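Local coordinates for protein deoxyribose-phosphate aldolase (Toxoplasma gondii, PDB 4EIV) that belongs to the aldolase family of enzymes and folds as a closed eight-stranded beta/alpha (TIM) barrel, present in the assembly together with a second copy of itself, at residues 252-255 with 261-264; 197-202 with 247-252; 153-158 with 173-178; 58-63 with 68-73. All coordinates share one frame; numbering follows the deposited sequence. Where two conformers were deposited one is given.

Contact 1 of 4, residues 252-255 with 261-264; sequences QMIF and SIVR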
loop_
_atom_site.group_PDB
_atom_site.type_symbol
_atom_site.label_atom_id
_atom_site.label_comp_id
_atom_site.label_asym_id
_atom_site.label_seq_id
_atom_site.Cartn_x
_atom_site.Cartn_y
_atom_site.Cartn_z
ATOM N N GLN A 252 -13.540 -1.373 -5.499
ATOM C CA GLN A 252 -14.483 -0.338 -5.085
ATOM C C GLN A 252 -13.791 0.736 -4.239
ATOM O O GLN A 252 -13.986 1.922 -4.467
ATOM C CB GLN A 252 -15.649 -0.941 -4.294
ATOM C CG GLN A 252 -16.654 0.098 -3.834
ATOM C CD GLN A 252 -17.867 -0.459 -3.116
ATOM O OE1 GLN A 252 -17.892 -1.616 -2.713
ATOM N NE2 GLN A 252 -18.892 0.375 -2.962
ATOM N N MET A 253 -12.974 0.308 -3.282
ATOM C CA MET A 253 -12.258 1.256 -2.440
ATOM C C MET A 253 -11.323 2.150 -3.265
ATOM O O MET A 253 -11.289 3.354 -3.064
ATOM C CB MET A 253 -11.433 0.521 -1.397
ATOM C CG MET A 253 -12.224 -0.029 -0.250
ATOM S SD MET A 253 -12.865 1.269 0.852
ATOM C CE MET A 253 -11.457 2.001 1.591
ATOM N N ILE A 254 -10.553 1.563 -4.189
ATOM C CA ILE A 254 -9.641 2.391 -5.004
ATOM C C ILE A 254 -10.408 3.413 -5.838
ATOM O O ILE A 254 -10.063 4.604 -5.879
ATOM C CB ILE A 254 -8.755 1.554 -5.923
ATOM C CG1 ILE A 254 -7.811 0.681 -5.104
ATOM C CG2 ILE A 254 -7.983 2.455 -6.895
ATOM C CD1 ILE A 254 -7.135 -0.423 -5.907
ATOM N N PHE A 255 -11.480 2.956 -6.485
ATOM C CA PHE A 255 -12.259 3.822 -7.359
ATOM C C PHE A 255 -12.939 4.946 -6.575
ATOM O O PHE A 255 -12.893 6.102 -6.986
ATOM C CB PHE A 255 -13.281 3.000 -8.156
ATOM C CG PHE A 255 -13.990 3.789 -9.212
ATOM C CD1 PHE A 255 -13.328 4.155 -10.375
ATOM C CD2 PHE A 255 -15.306 4.190 -9.036
ATOM C CE1 PHE A 255 -13.972 4.895 -11.359
ATOM C CE2 PHE A 255 -15.964 4.939 -10.021
ATOM C CZ PHE A 255 -15.289 5.285 -11.178
ATOM N N SER A 261 -6.309 4.907 -0.034
ATOM C CA SER A 261 -7.259 4.490 1.002
ATOM C C SER A 261 -7.070 3.063 1.468
ATOM O O SER A 261 -7.554 2.717 2.549
ATOM C CB SER A 261 -8.695 4.643 0.521
ATOM O OG SER A 261 -9.067 3.722 -0.472
ATOM N N ILE A 262 -6.376 2.238 0.689
ATOM C CA ILE A 262 -6.212 0.843 1.094
ATOM C C ILE A 262 -4.803 0.625 1.652
ATOM O O ILE A 262 -3.913 0.041 1.025
ATOM C CB ILE A 262 -6.665 -0.179 -0.006
ATOM C CG1 ILE A 262 -5.959 0.065 -1.346
ATOM C CG2 ILE A 262 -8.185 -0.102 -0.221
ATOM C CD1 ILE A 262 -6.114 -1.097 -2.327
ATOM N N VAL A 263 -4.633 1.170 2.850
ATOM C CA VAL A 263 -3.436 1.005 3.669
ATOM C C VAL A 263 -3.932 0.594 5.059
ATOM O O VAL A 263 -5.029 1.016 5.509
ATOM C CB VAL A 263 -2.530 2.253 3.700
ATOM C CG1 VAL A 263 -2.024 2.560 2.297
ATOM C CG2 VAL A 263 -3.214 3.447 4.316
ATOM N N ARG A 264 -3.135 -0.256 5.718
ATOM C CA ARG A 264 -3.534 -0.879 6.971
ATOM C C ARG A 264 -3.988 0.108 8.026
ATOM O O ARG A 264 -4.901 -0.193 8.806
ATOM C CB ARG A 264 -2.413 -1.788 7.525
ATOM C CG ARG A 264 -2.837 -2.560 8.715
ATOM C CD ARG A 264 -1.722 -3.257 9.389
ATOM N NE ARG A 264 -1.155 -4.349 8.627
ATOM C CZ ARG A 264 -0.251 -5.181 9.129
ATOM N NH1 ARG A 264 0.177 -5.036 10.378
ATOM N NH2 ARG A 264 0.225 -6.153 8.383
#

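Contact 2 of 4, residues 197-202 with 247-252; sequences FTVHLI and ADFLMQ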
loop_
_atom_site.group_PDB
_atom_site.type_symbol
_atom_site.label_atom_id
_atom_site.label_comp_id
_atom_site.label_asym_id
_atom_site.label_seq_id
_atom_site.Cartn_x
_atom_site.Cartn_y
_atom_site.Cartn_z
ATOM N N PHE A 197 -23.382 -1.455 -1.856
ATOM C CA PHE A 197 -24.288 -0.375 -1.463
ATOM C C PHE A 197 -23.898 0.230 -0.134
ATOM O O PHE A 197 -23.751 1.440 -0.042
ATOM C CB PHE A 197 -25.736 -0.921 -1.434
ATOM C CG PHE A 197 -26.754 0.042 -0.894
ATOM C CD1 PHE A 197 -27.195 1.101 -1.646
ATOM C CD2 PHE A 197 -27.264 -0.128 0.377
ATOM C CE1 PHE A 197 -28.145 1.992 -1.142
ATOM C CE2 PHE A 197 -28.219 0.742 0.881
ATOM C CZ PHE A 197 -28.642 1.803 0.126
ATOM N N THR A 198 -23.715 -0.598 0.891
ATOM C CA THR A 198 -23.374 -0.021 2.196
ATOM C C THR A 198 -21.981 0.580 2.221
ATOM O O THR A 198 -21.750 1.585 2.902
ATOM C CB THR A 198 -23.581 -1.015 3.362
ATOM O OG1 THR A 198 -22.677 -2.128 3.293
ATOM C CG2 THR A 198 -25.004 -1.494 3.415
ATOM N N VAL A 199 -21.025 -0.030 1.531
ATOM C CA VAL A 199 -19.679 0.551 1.497
ATOM C C VAL A 199 -19.716 1.927 0.805
ATOM O O VAL A 199 -18.999 2.846 1.205
ATOM C CB VAL A 199 -18.660 -0.420 0.834
ATOM C CG1 VAL A 199 -17.314 0.286 0.535
ATOM C CG2 VAL A 199 -18.458 -1.637 1.713
ATOM N N HIS A 200 -20.517 2.063 -0.244
ATOM C CA HIS A 200 -20.654 3.349 -0.921
ATOM C C HIS A 200 -21.209 4.435 0.022
ATOM O O HIS A 200 -20.658 5.535 0.119
ATOM C CB HIS A 200 -21.537 3.163 -2.172
ATOM C CG HIS A 200 -21.776 4.420 -2.939
ATOM N ND1 HIS A 200 -23.026 4.973 -3.095
ATOM C CD2 HIS A 200 -20.913 5.261 -3.549
ATOM C CE1 HIS A 200 -22.927 6.077 -3.810
ATOM N NE2 HIS A 200 -21.656 6.276 -4.101
ATOM N N LEU A 201 -22.260 4.101 0.771
ATOM C CA LEU A 201 -22.837 5.051 1.712
ATOM C C LEU A 201 -21.886 5.460 2.815
ATOM O O LEU A 201 -21.805 6.629 3.182
ATOM C CB LEU A 201 -24.144 4.504 2.304
ATOM C CG LEU A 201 -25.318 4.363 1.347
ATOM C CD1 LEU A 201 -26.542 3.956 2.151
ATOM C CD2 LEU A 201 -25.567 5.672 0.600
ATOM N N ILE A 202 -21.182 4.473 3.364
ATOM C CA ILE A 202 -20.219 4.751 4.403
ATOM C C ILE A 202 -19.087 5.647 3.872
ATOM O O ILE A 202 -18.638 6.574 4.554
ATOM C CB ILE A 202 -19.701 3.433 5.019
ATOM C CG1 ILE A 202 -20.847 2.784 5.802
ATOM C CG2 ILE A 202 -18.517 3.700 5.951
ATOM C CD1 ILE A 202 -20.588 1.351 6.251
ATOM N N ALA A 247 -12.268 -9.420 -3.170
ATOM C CA ALA A 247 -11.484 -8.643 -4.147
ATOM C C ALA A 247 -12.279 -7.487 -4.785
ATOM O O ALA A 247 -11.719 -6.415 -5.090
ATOM C CB ALA A 247 -10.919 -9.553 -5.260
ATOM N N ASP A 248 -13.574 -7.693 -4.988
ATOM C CA ASP A 248 -14.423 -6.648 -5.550
ATOM C C ASP A 248 -14.351 -5.393 -4.664
ATOM O O ASP A 248 -14.324 -4.260 -5.156
ATOM C CB ASP A 248 -15.878 -7.127 -5.686
ATOM C CG ASP A 248 -16.103 -8.045 -6.872
ATOM O OD1 ASP A 248 -16.768 -9.082 -6.705
ATOM O OD2 ASP A 248 -15.645 -7.723 -7.986
ATOM N N PHE A 249 -14.315 -5.592 -3.355
ATOM C CA PHE A 249 -14.229 -4.460 -2.446
ATOM C C PHE A 249 -12.934 -3.655 -2.588
ATOM O O PHE A 249 -12.942 -2.449 -2.369
ATOM C CB PHE A 249 -14.471 -4.892 -0.993
ATOM C CG PHE A 249 -15.897 -5.291 -0.705
ATOM C CD1 PHE A 249 -16.918 -4.348 -0.762
ATOM C CD2 PHE A 249 -16.220 -6.590 -0.340
ATOM C CE1 PHE A 249 -18.220 -4.693 -0.482
ATOM C CE2 PHE A 249 -17.527 -6.944 -0.041
ATOM C CZ PHE A 249 -18.541 -6.009 -0.130
ATOM N N LEU A 250 -11.805 -4.312 -2.903
ATOM C CA LEU A 250 -10.557 -3.563 -3.112
ATOM C C LEU A 250 -10.704 -2.589 -4.268
ATOM O O LEU A 250 -10.260 -1.455 -4.181
ATOM C CB LEU A 250 -9.385 -4.500 -3.393
ATOM C CG LEU A 250 -8.960 -5.416 -2.246
ATOM C CD1 LEU A 250 -7.912 -6.439 -2.720
ATOM C CD2 LEU A 250 -8.433 -4.599 -1.100
ATOM N N MET A 251 -11.280 -3.056 -5.373
ATOM C CA MET A 251 -11.498 -2.196 -6.529
ATOM C C MET A 251 -12.465 -1.068 -6.230
ATOM O O MET A 251 -12.244 0.076 -6.656
ATOM C CB MET A 251 -11.987 -3.012 -7.724
ATOM C CG MET A 251 -10.946 -3.985 -8.234
ATOM S SD MET A 251 -9.420 -3.208 -8.818
ATOM C CE MET A 251 -9.896 -2.638 -10.457
ATOM N N GLN A 252 -13.540 -1.373 -5.499
ATOM C CA GLN A 252 -14.483 -0.338 -5.085
ATOM C C GLN A 252 -13.791 0.736 -4.239
ATOM O O GLN A 252 -13.986 1.922 -4.467
ATOM C CB GLN A 252 -15.649 -0.941 -4.294
ATOM C CG GLN A 252 -16.654 0.098 -3.834
ATOM C CD GLN A 252 -17.867 -0.459 -3.116
ATOM O OE1 GLN A 252 -17.892 -1.616 -2.713
ATOM N NE2 GLN A 252 -18.892 0.375 -2.962
#

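Contact 3 of 4, residues 153-158 with 173-178; sequences LKVVLS and VAALEG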
loop_
_atom_site.group_PDB
_atom_site.type_symbol
_atom_site.label_atom_id
_atom_site.label_comp_id
_atom_site.label_asym_id
_atom_site.label_seq_id
_atom_site.Cartn_x
_atom_site.Cartn_y
_atom_site.Cartn_z
ATOM N N LEU A 153 -10.837 2.860 18.311
ATOM C CA LEU A 153 -12.243 2.486 18.521
ATOM C C LEU A 153 -12.934 2.355 17.164
ATOM O O LEU A 153 -13.079 3.356 16.427
ATOM C CB LEU A 153 -13.009 3.524 19.345
ATOM C CG LEU A 153 -14.508 3.275 19.568
ATOM C CD1 LEU A 153 -14.760 1.954 20.228
ATOM C CD2 LEU A 153 -15.111 4.429 20.375
ATOM N N LYS A 154 -13.315 1.137 16.806
ATOM C CA LYS A 154 -14.112 0.883 15.628
ATOM C C LYS A 154 -15.574 0.835 16.068
ATOM O O LYS A 154 -15.882 0.257 17.120
ATOM C CB LYS A 154 -13.754 -0.436 14.994
ATOM C CG LYS A 154 -12.267 -0.665 14.720
ATOM C CD LYS A 154 -12.161 -1.633 13.575
ATOM C CE LYS A 154 -10.763 -2.094 13.217
ATOM N NZ LYS A 154 -10.238 -3.077 14.218
ATOM N N VAL A 155 -16.459 1.487 15.319
ATOM C CA VAL A 155 -17.891 1.450 15.623
ATOM C C VAL A 155 -18.577 0.620 14.529
ATOM O O VAL A 155 -18.458 0.910 13.331
ATOM C CB VAL A 155 -18.473 2.846 15.744
ATOM C CG1 VAL A 155 -19.951 2.811 16.073
ATOM C CG2 VAL A 155 -17.742 3.609 16.838
ATOM N N VAL A 156 -19.290 -0.416 14.963
ATOM C CA VAL A 156 -19.943 -1.382 14.110
ATOM C C VAL A 156 -21.364 -0.880 13.912
ATOM O O VAL A 156 -22.152 -0.804 14.858
ATOM C CB VAL A 156 -19.870 -2.781 14.738
ATOM C CG1 VAL A 156 -20.381 -3.775 13.808
ATOM C CG2 VAL A 156 -18.463 -3.133 15.172
ATOM N N LEU A 157 -21.720 -0.616 12.654
ATOM C CA LEU A 157 -22.969 0.061 12.335
ATOM C C LEU A 157 -24.186 -0.835 12.115
ATOM O O LEU A 157 -25.321 -0.333 12.099
ATOM C CB LEU A 157 -22.765 0.917 11.079
ATOM C CG LEU A 157 -21.709 2.009 11.160
ATOM C CD1 LEU A 157 -21.616 2.739 9.799
ATOM C CD2 LEU A 157 -21.974 2.995 12.289
ATOM N N SER A 158 -23.972 -2.133 12.004
ATOM C CA SER A 158 -25.053 -3.069 11.726
ATOM C C SER A 158 -24.796 -4.374 12.429
ATOM O O SER A 158 -23.651 -4.822 12.524
ATOM C CB SER A 158 -25.181 -3.294 10.210
ATOM O OG SER A 158 -26.157 -4.272 9.878
ATOM N N VAL A 173 -22.768 8.897 10.388
ATOM C CA VAL A 173 -22.459 10.271 10.812
ATOM C C VAL A 173 -22.491 10.387 12.324
ATOM O O VAL A 173 -21.622 11.027 12.907
ATOM C CB VAL A 173 -23.395 11.292 10.134
ATOM C CG1 VAL A 173 -23.213 12.690 10.727
ATOM C CG2 VAL A 173 -23.181 11.271 8.609
ATOM N N ALA A 174 -23.483 9.789 12.966
ATOM C CA ALA A 174 -23.559 9.850 14.430
ATOM C C ALA A 174 -22.333 9.192 15.085
ATOM O O ALA A 174 -21.816 9.687 16.066
ATOM C CB ALA A 174 -24.858 9.209 14.945
ATOM N N ALA A 175 -21.853 8.097 14.528
ATOM C CA ALA A 175 -20.682 7.395 15.052
ATOM C C ALA A 175 -19.436 8.263 14.887
ATOM O O ALA A 175 -18.599 8.309 15.781
ATOM C CB ALA A 175 -20.522 6.085 14.316
ATOM N N LEU A 176 -19.320 8.942 13.745
ATOM C CA LEU A 176 -18.217 9.866 13.512
ATOM C C LEU A 176 -18.260 11.017 14.518
ATOM O O LEU A 176 -17.240 11.375 15.124
ATOM C CB LEU A 176 -18.225 10.412 12.082
ATOM C CG LEU A 176 -17.965 9.347 11.017
ATOM C CD1 LEU A 176 -18.285 9.915 9.635
ATOM C CD2 LEU A 176 -16.514 8.804 11.087
ATOM N N GLU A 177 -19.444 11.617 14.699
ATOM C CA GLU A 177 -19.587 12.728 15.652
ATOM C C GLU A 177 -19.281 12.272 17.073
ATOM O O GLU A 177 -18.773 13.052 17.881
ATOM C CB GLU A 177 -20.993 13.331 15.563
ATOM C CG GLU A 177 -21.263 14.025 14.234
ATOM C CD GLU A 177 -22.711 14.461 14.012
ATOM O OE1 GLU A 177 -23.622 13.975 14.722
ATOM O OE2 GLU A 177 -22.935 15.276 13.087
ATOM N N GLY A 178 -19.590 11.019 17.380
ATOM C CA GLY A 178 -19.304 10.468 18.686
ATOM C C GLY A 178 -17.827 10.214 18.956
ATOM O O GLY A 178 -17.445 10.004 20.103
#

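Contact 4 of 4, residues 58-63 with 68-73; sequences VGVSVR and RFIRQE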
loop_
_atom_site.group_PDB
_atom_site.type_symbol
_atom_site.label_atom_id
_atom_site.label_comp_id
_atom_site.label_asym_id
_atom_site.label_seq_id
_atom_site.Cartn_x
_atom_site.Cartn_y
_atom_site.Cartn_z
ATOM N N VAL A 58 -3.552 -8.628 10.451
ATOM C CA VAL A 58 -3.575 -7.512 11.400
ATOM C C VAL A 58 -3.962 -7.961 12.819
ATOM O O VAL A 58 -3.335 -7.579 13.790
ATOM C CB VAL A 58 -4.560 -6.393 10.949
ATOM C CG1 VAL A 58 -4.522 -5.234 11.922
ATOM C CG2 VAL A 58 -4.222 -5.914 9.519
ATOM N N GLY A 59 -5.026 -8.733 12.933
ATOM C CA GLY A 59 -5.523 -9.115 14.235
ATOM C C GLY A 59 -6.664 -10.093 14.238
ATOM O O GLY A 59 -7.060 -10.651 13.198
ATOM N N VAL A 60 -7.134 -10.354 15.459
ATOM C CA VAL A 60 -8.240 -11.252 15.725
ATOM C C VAL A 60 -9.264 -10.486 16.549
ATOM O O VAL A 60 -8.893 -9.699 17.429
ATOM C CB VAL A 60 -7.771 -12.543 16.469
ATOM C CG1 VAL A 60 -7.102 -12.214 17.812
ATOM C CG2 VAL A 60 -8.919 -13.537 16.627
ATOM N N SER A 61 -10.537 -10.704 16.229
ATOM C CA SER A 61 -11.654 -10.141 16.958
ATOM C C SER A 61 -12.263 -11.200 17.858
ATOM O O SER A 61 -12.713 -12.235 17.381
ATOM C CB SER A 61 -12.748 -9.613 16.023
ATOM O OG SER A 61 -12.280 -8.551 15.204
ATOM N N VAL A 62 -12.282 -10.929 19.153
ATOM C CA VAL A 62 -12.903 -11.835 20.119
ATOM C C VAL A 62 -13.744 -11.060 21.110
ATOM O O VAL A 62 -13.606 -9.850 21.240
ATOM C CB VAL A 62 -11.833 -12.638 20.936
ATOM C CG1 VAL A 62 -11.084 -13.626 20.038
ATOM C CG2 VAL A 62 -10.885 -11.685 21.631
ATOM N N ARG A 63 -14.594 -11.770 21.848
ATOM C CA ARG A 63 -15.302 -11.149 22.967
ATOM C C ARG A 63 -14.270 -10.894 24.084
ATOM O O ARG A 63 -13.209 -11.550 24.131
ATOM C CB ARG A 63 -16.409 -12.045 23.525
ATOM C CG ARG A 63 -17.432 -12.503 22.544
ATOM C CD ARG A 63 -18.237 -11.379 21.875
ATOM N NE ARG A 63 -19.308 -12.090 21.211
ATOM C CZ ARG A 63 -20.459 -12.456 21.794
ATOM N NH1 ARG A 63 -20.798 -11.985 22.987
ATOM N NH2 ARG A 63 -21.296 -13.245 21.147
ATOM N N ARG A 68 -7.524 -12.078 27.696
ATOM C CA ARG A 68 -6.462 -12.543 28.588
ATOM C C ARG A 68 -5.917 -13.895 28.156
ATOM O O ARG A 68 -4.705 -14.128 28.247
ATOM C CB ARG A 68 -6.941 -12.605 30.040
ATOM C CG ARG A 68 -5.875 -13.095 31.021
ATOM C CD ARG A 68 -6.319 -12.895 32.445
ATOM N NE ARG A 68 -6.487 -11.475 32.709
ATOM C CZ ARG A 68 -5.534 -10.663 33.172
ATOM N NH1 ARG A 68 -4.325 -11.127 33.450
ATOM N NH2 ARG A 68 -5.802 -9.371 33.358
ATOM N N PHE A 69 -6.796 -14.786 27.705
ATOM C CA PHE A 69 -6.364 -16.089 27.210
ATOM C C PHE A 69 -5.308 -15.938 26.127
ATOM O O PHE A 69 -4.238 -16.542 26.206
ATOM C CB PHE A 69 -7.529 -16.917 26.667
ATOM C CG PHE A 69 -7.086 -18.143 25.919
ATOM C CD1 PHE A 69 -6.489 -19.208 26.590
ATOM C CD2 PHE A 69 -7.229 -18.223 24.539
ATOM C CE1 PHE A 69 -6.072 -20.331 25.895
ATOM C CE2 PHE A 69 -6.820 -19.339 23.846
ATOM C CZ PHE A 69 -6.240 -20.394 24.518
ATOM N N ILE A 70 -5.596 -15.108 25.137
ATOM C CA ILE A 70 -4.649 -14.900 24.045
ATOM C C ILE A 70 -3.336 -14.244 24.511
ATOM O O ILE A 70 -2.232 -14.717 24.182
ATOM C CB ILE A 70 -5.274 -14.030 22.930
ATOM C CG1 ILE A 70 -6.420 -14.782 22.255
ATOM C CG2 ILE A 70 -4.182 -13.647 21.913
ATOM C CD1 ILE A 70 -7.298 -13.889 21.369
ATOM N N ARG A 71 -3.465 -13.178 25.302
ATOM C CA ARG A 71 -2.331 -12.366 25.728
ATOM C C ARG A 71 -1.439 -12.914 26.840
ATOM O O ARG A 71 -0.257 -12.557 26.918
ATOM C CB ARG A 71 -2.805 -10.961 26.098
ATOM C CG ARG A 71 -3.123 -10.112 24.876
ATOM C CD ARG A 71 -1.816 -9.701 24.202
ATOM N NE ARG A 71 -1.979 -8.889 23.003
ATOM C CZ ARG A 71 -1.759 -9.282 21.741
ATOM N NH1 ARG A 71 -1.346 -10.513 21.430
ATOM N NH2 ARG A 71 -1.937 -8.404 20.768
ATOM N N GLN A 72 -1.997 -13.694 27.758
ATOM C CA GLN A 72 -1.211 -14.219 28.882
ATOM C C GLN A 72 -0.913 -15.700 28.837
ATOM O O GLN A 72 0.096 -16.139 29.388
ATOM C CB GLN A 72 -1.922 -13.966 30.209
ATOM C CG GLN A 72 -1.674 -12.623 30.839
ATOM C CD GLN A 72 -2.030 -12.643 32.312
ATOM O OE1 GLN A 72 -2.897 -13.414 32.745
ATOM N NE2 GLN A 72 -1.365 -11.803 33.097
ATOM N N GLU A 73 -1.821 -16.476 28.226
ATOM C CA GLU A 73 -1.737 -17.952 28.202
ATOM C C GLU A 73 -1.371 -18.593 26.860
ATOM O O GLU A 73 -0.370 -19.300 26.783
ATOM C CB GLU A 73 -3.046 -18.570 28.713
ATOM C CG GLU A 73 -2.999 -20.098 28.807
ATOM C CD GLU A 73 -4.230 -20.707 29.458
ATOM O OE1 GLU A 73 -4.997 -19.972 30.118
ATOM O OE2 GLU A 73 -4.424 -21.934 29.317
#

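Contact 1 of 4, residues 252-255 with 261-264
Ile262 packs against Met253 and Ile254 with two separate branches. Its CG2 methyl lies 3.5 Å from Met253 CB, and the two side chains run past one another in opposite senses. The other branch carries Ile262 CD1 to 3.7 Å from Ile254 CG1. Ile262 CG1 stands between the backbone N and the carbonyl carbon (chi1 55°), which spreads CD1 and CG2 over two successive helix residues. Met253 also meets Ser261. Its chain bends at chi2 (-70°) and chi3, and this brings Met253 CE to 3.6 Å from Ser261 OG. Ser261 OG is 3.4 Å from Met253 O, but this is contact without a hydrogen bond. The hydroxyl is instead bonded to the carbonyl of Gly258, just beyond the helix.

Further out, Phe267 touches both Met253 and Ile262, and Met253 also rests on Ile234 and Ile236 of strand 233-237. Phe21 and Arg24 of the second subunit pack on Ile262 and Ile254. The arrangement belongs to a helix-to-strand connection of a TIM barrel: the chain leaves helix 243-257, folds back against its last turns and leads into the final barrel strand, 267-271.

Contact 2 of 4, residues 197-202 with 247-252
Gln252 NE2, lying against Val199 and His200, is gripped by two acceptors. One is the carbonyl of Met196, at the start of helix 196-210. The other is the carboxylate of Glu256, one turn further along the helix of Gln252 itself. His200 N is 3.6 Å from Gln252 NE2, but both are donors and no bond joins them.

The Gln252 chain is fully extended up to its amide, with CG anti to the backbone N (chi1 180°), and it reaches across to helix 196-210. Val199 covers one face of the amide. Its CG1 methyl sits over the group, 3.8 Å from Gln252 CD and about as far from OE1 and NE2. The second methyl of Val199 goes to the aromatic ring: Val199 CG2 is 3.8 Å from Phe249 CE1 and meets the ring obliquely. Val199 is thus wedged between Phe249 and Gln252, which are neighbours on one side of the partner helix.

The axes of the segments 197-202 and 247-252 come within 11.2 Å of each other, and their directions differ by 29°. Beneath them, Val199 and Phe249 both rest on Ile236 of strand 233-237. The two acceptors probably fix the rotation of the buried amide. Through Met196 the glutamine gives these adjacent barrel helices a polar tie, while packing supplies the direct contact between the two segments.

Contact 3 of 4, residues 153-158 with 173-178
This is apolar packing of a helix on the outer face of a barrel strand, with Ala175 set against Val155 and Leu157. It lies inside one beta-alpha-beta unit: strand 152-156, helix 165-178 and strand 182-184. All three touching residues are buried.

The closest pair of backbones is Val155 and Ala175, whose CA atoms are 6.6 Å apart. The small side chain of Ala175 points at the strand and lets the helix come this near. Its CB is 3.8 Å from Val155 CG1. The same methyl is 4.0 Å from Leu157 CD2. Ala175 CB therefore has one neighbour on the strand and another just past the strand's end.

The two partners reach it differently. Val155 points at the helix, and with CG1 anti to the backbone N (chi1 -179°) it is this methyl that meets the alanine. Leu157 leaves the backbone at a slant to the helix. Its CG is anti to the carbonyl carbon (chi1 -60°), and this swings CD2 over to the alanine.

Val156 points the other way from Val155. Lys154 makes no contact with the helix segment, and its NZ forms salt bridges with Glu31, Glu116 and Glu118, which lie on other strands of the barrel. Around these apolar side chains, Val141 of helix 130-148 touches Val155, and Leu183 of the next strand touches Ala175.

No hydrogen bond crosses between the two segments. The contact rests on close apolar packing alone, while the charged end of Lys154 is paired on the barrel's inner side, away from the helix.

Contact 4 of 4, residues 58-63 with 68-73
Ile70 meets Val60 and Val62 by apolar packing, and these are the only residues that touch across the two segments. One methyl does the work on the helix side. Ile70 CD1 is 3.9 Å from Val60 CG1 and 4.0 Å from Val62 CG1, and in both pairs the side chains reach toward each other tip to tip. Ile70 is extended beyond CG1 (chi2 167°), which projects CD1 out to the strand. The reach is long, for the nearest CA atoms, those of Val62 and Ile70, are 9.6 Å apart. Ser61, between the two valines, points away from the helix, and its hydroxyl hydrogen-bonds to Glu118. Cys48 of helix 41-52 and Val86 of strand 85-90 add further apolar surface around Ile70.

Polar bonds stay off this interface. Within the helix, Gln72 N donates to Arg68 O at 2.8 Å, and a wider pi-type turn overlaps it at 69-73. Arg68 is held by a salt bridge to Asp112. Arg71 forms a salt bridge to Asp115 and hydrogen bonds to the carbonyls of Val81 and Ile84, which ties the helix to the region leading into the next strand.

With no hydrogen bond between the segments, the helix is seated on its own strand by methyl contacts. Its arginines pair with groups elsewhere in the barrel.

In the fold
From the N terminus, contact 4 comes first and closes a short loop between strand 59-62 and the helix that follows it. Contact 3 closes a longer strand-to-helix loop in a later beta-alpha-beta unit. Contact 2 closes a loop with 44 residues between its segments and joins two neighbouring outer helices. Contact 1 then begins at Gln252, where contact 2 ends, and turns helix 243-257 back toward the last strand. The loops follow in series, and none nests in another. Ile202 of contact 2 packs on Leu157 of contact 3. Arg264 of contact 1 packs on Val58 of contact 4, bringing late and early parts of the barrel together. Contacts 1 and 2 both touch the second subunit.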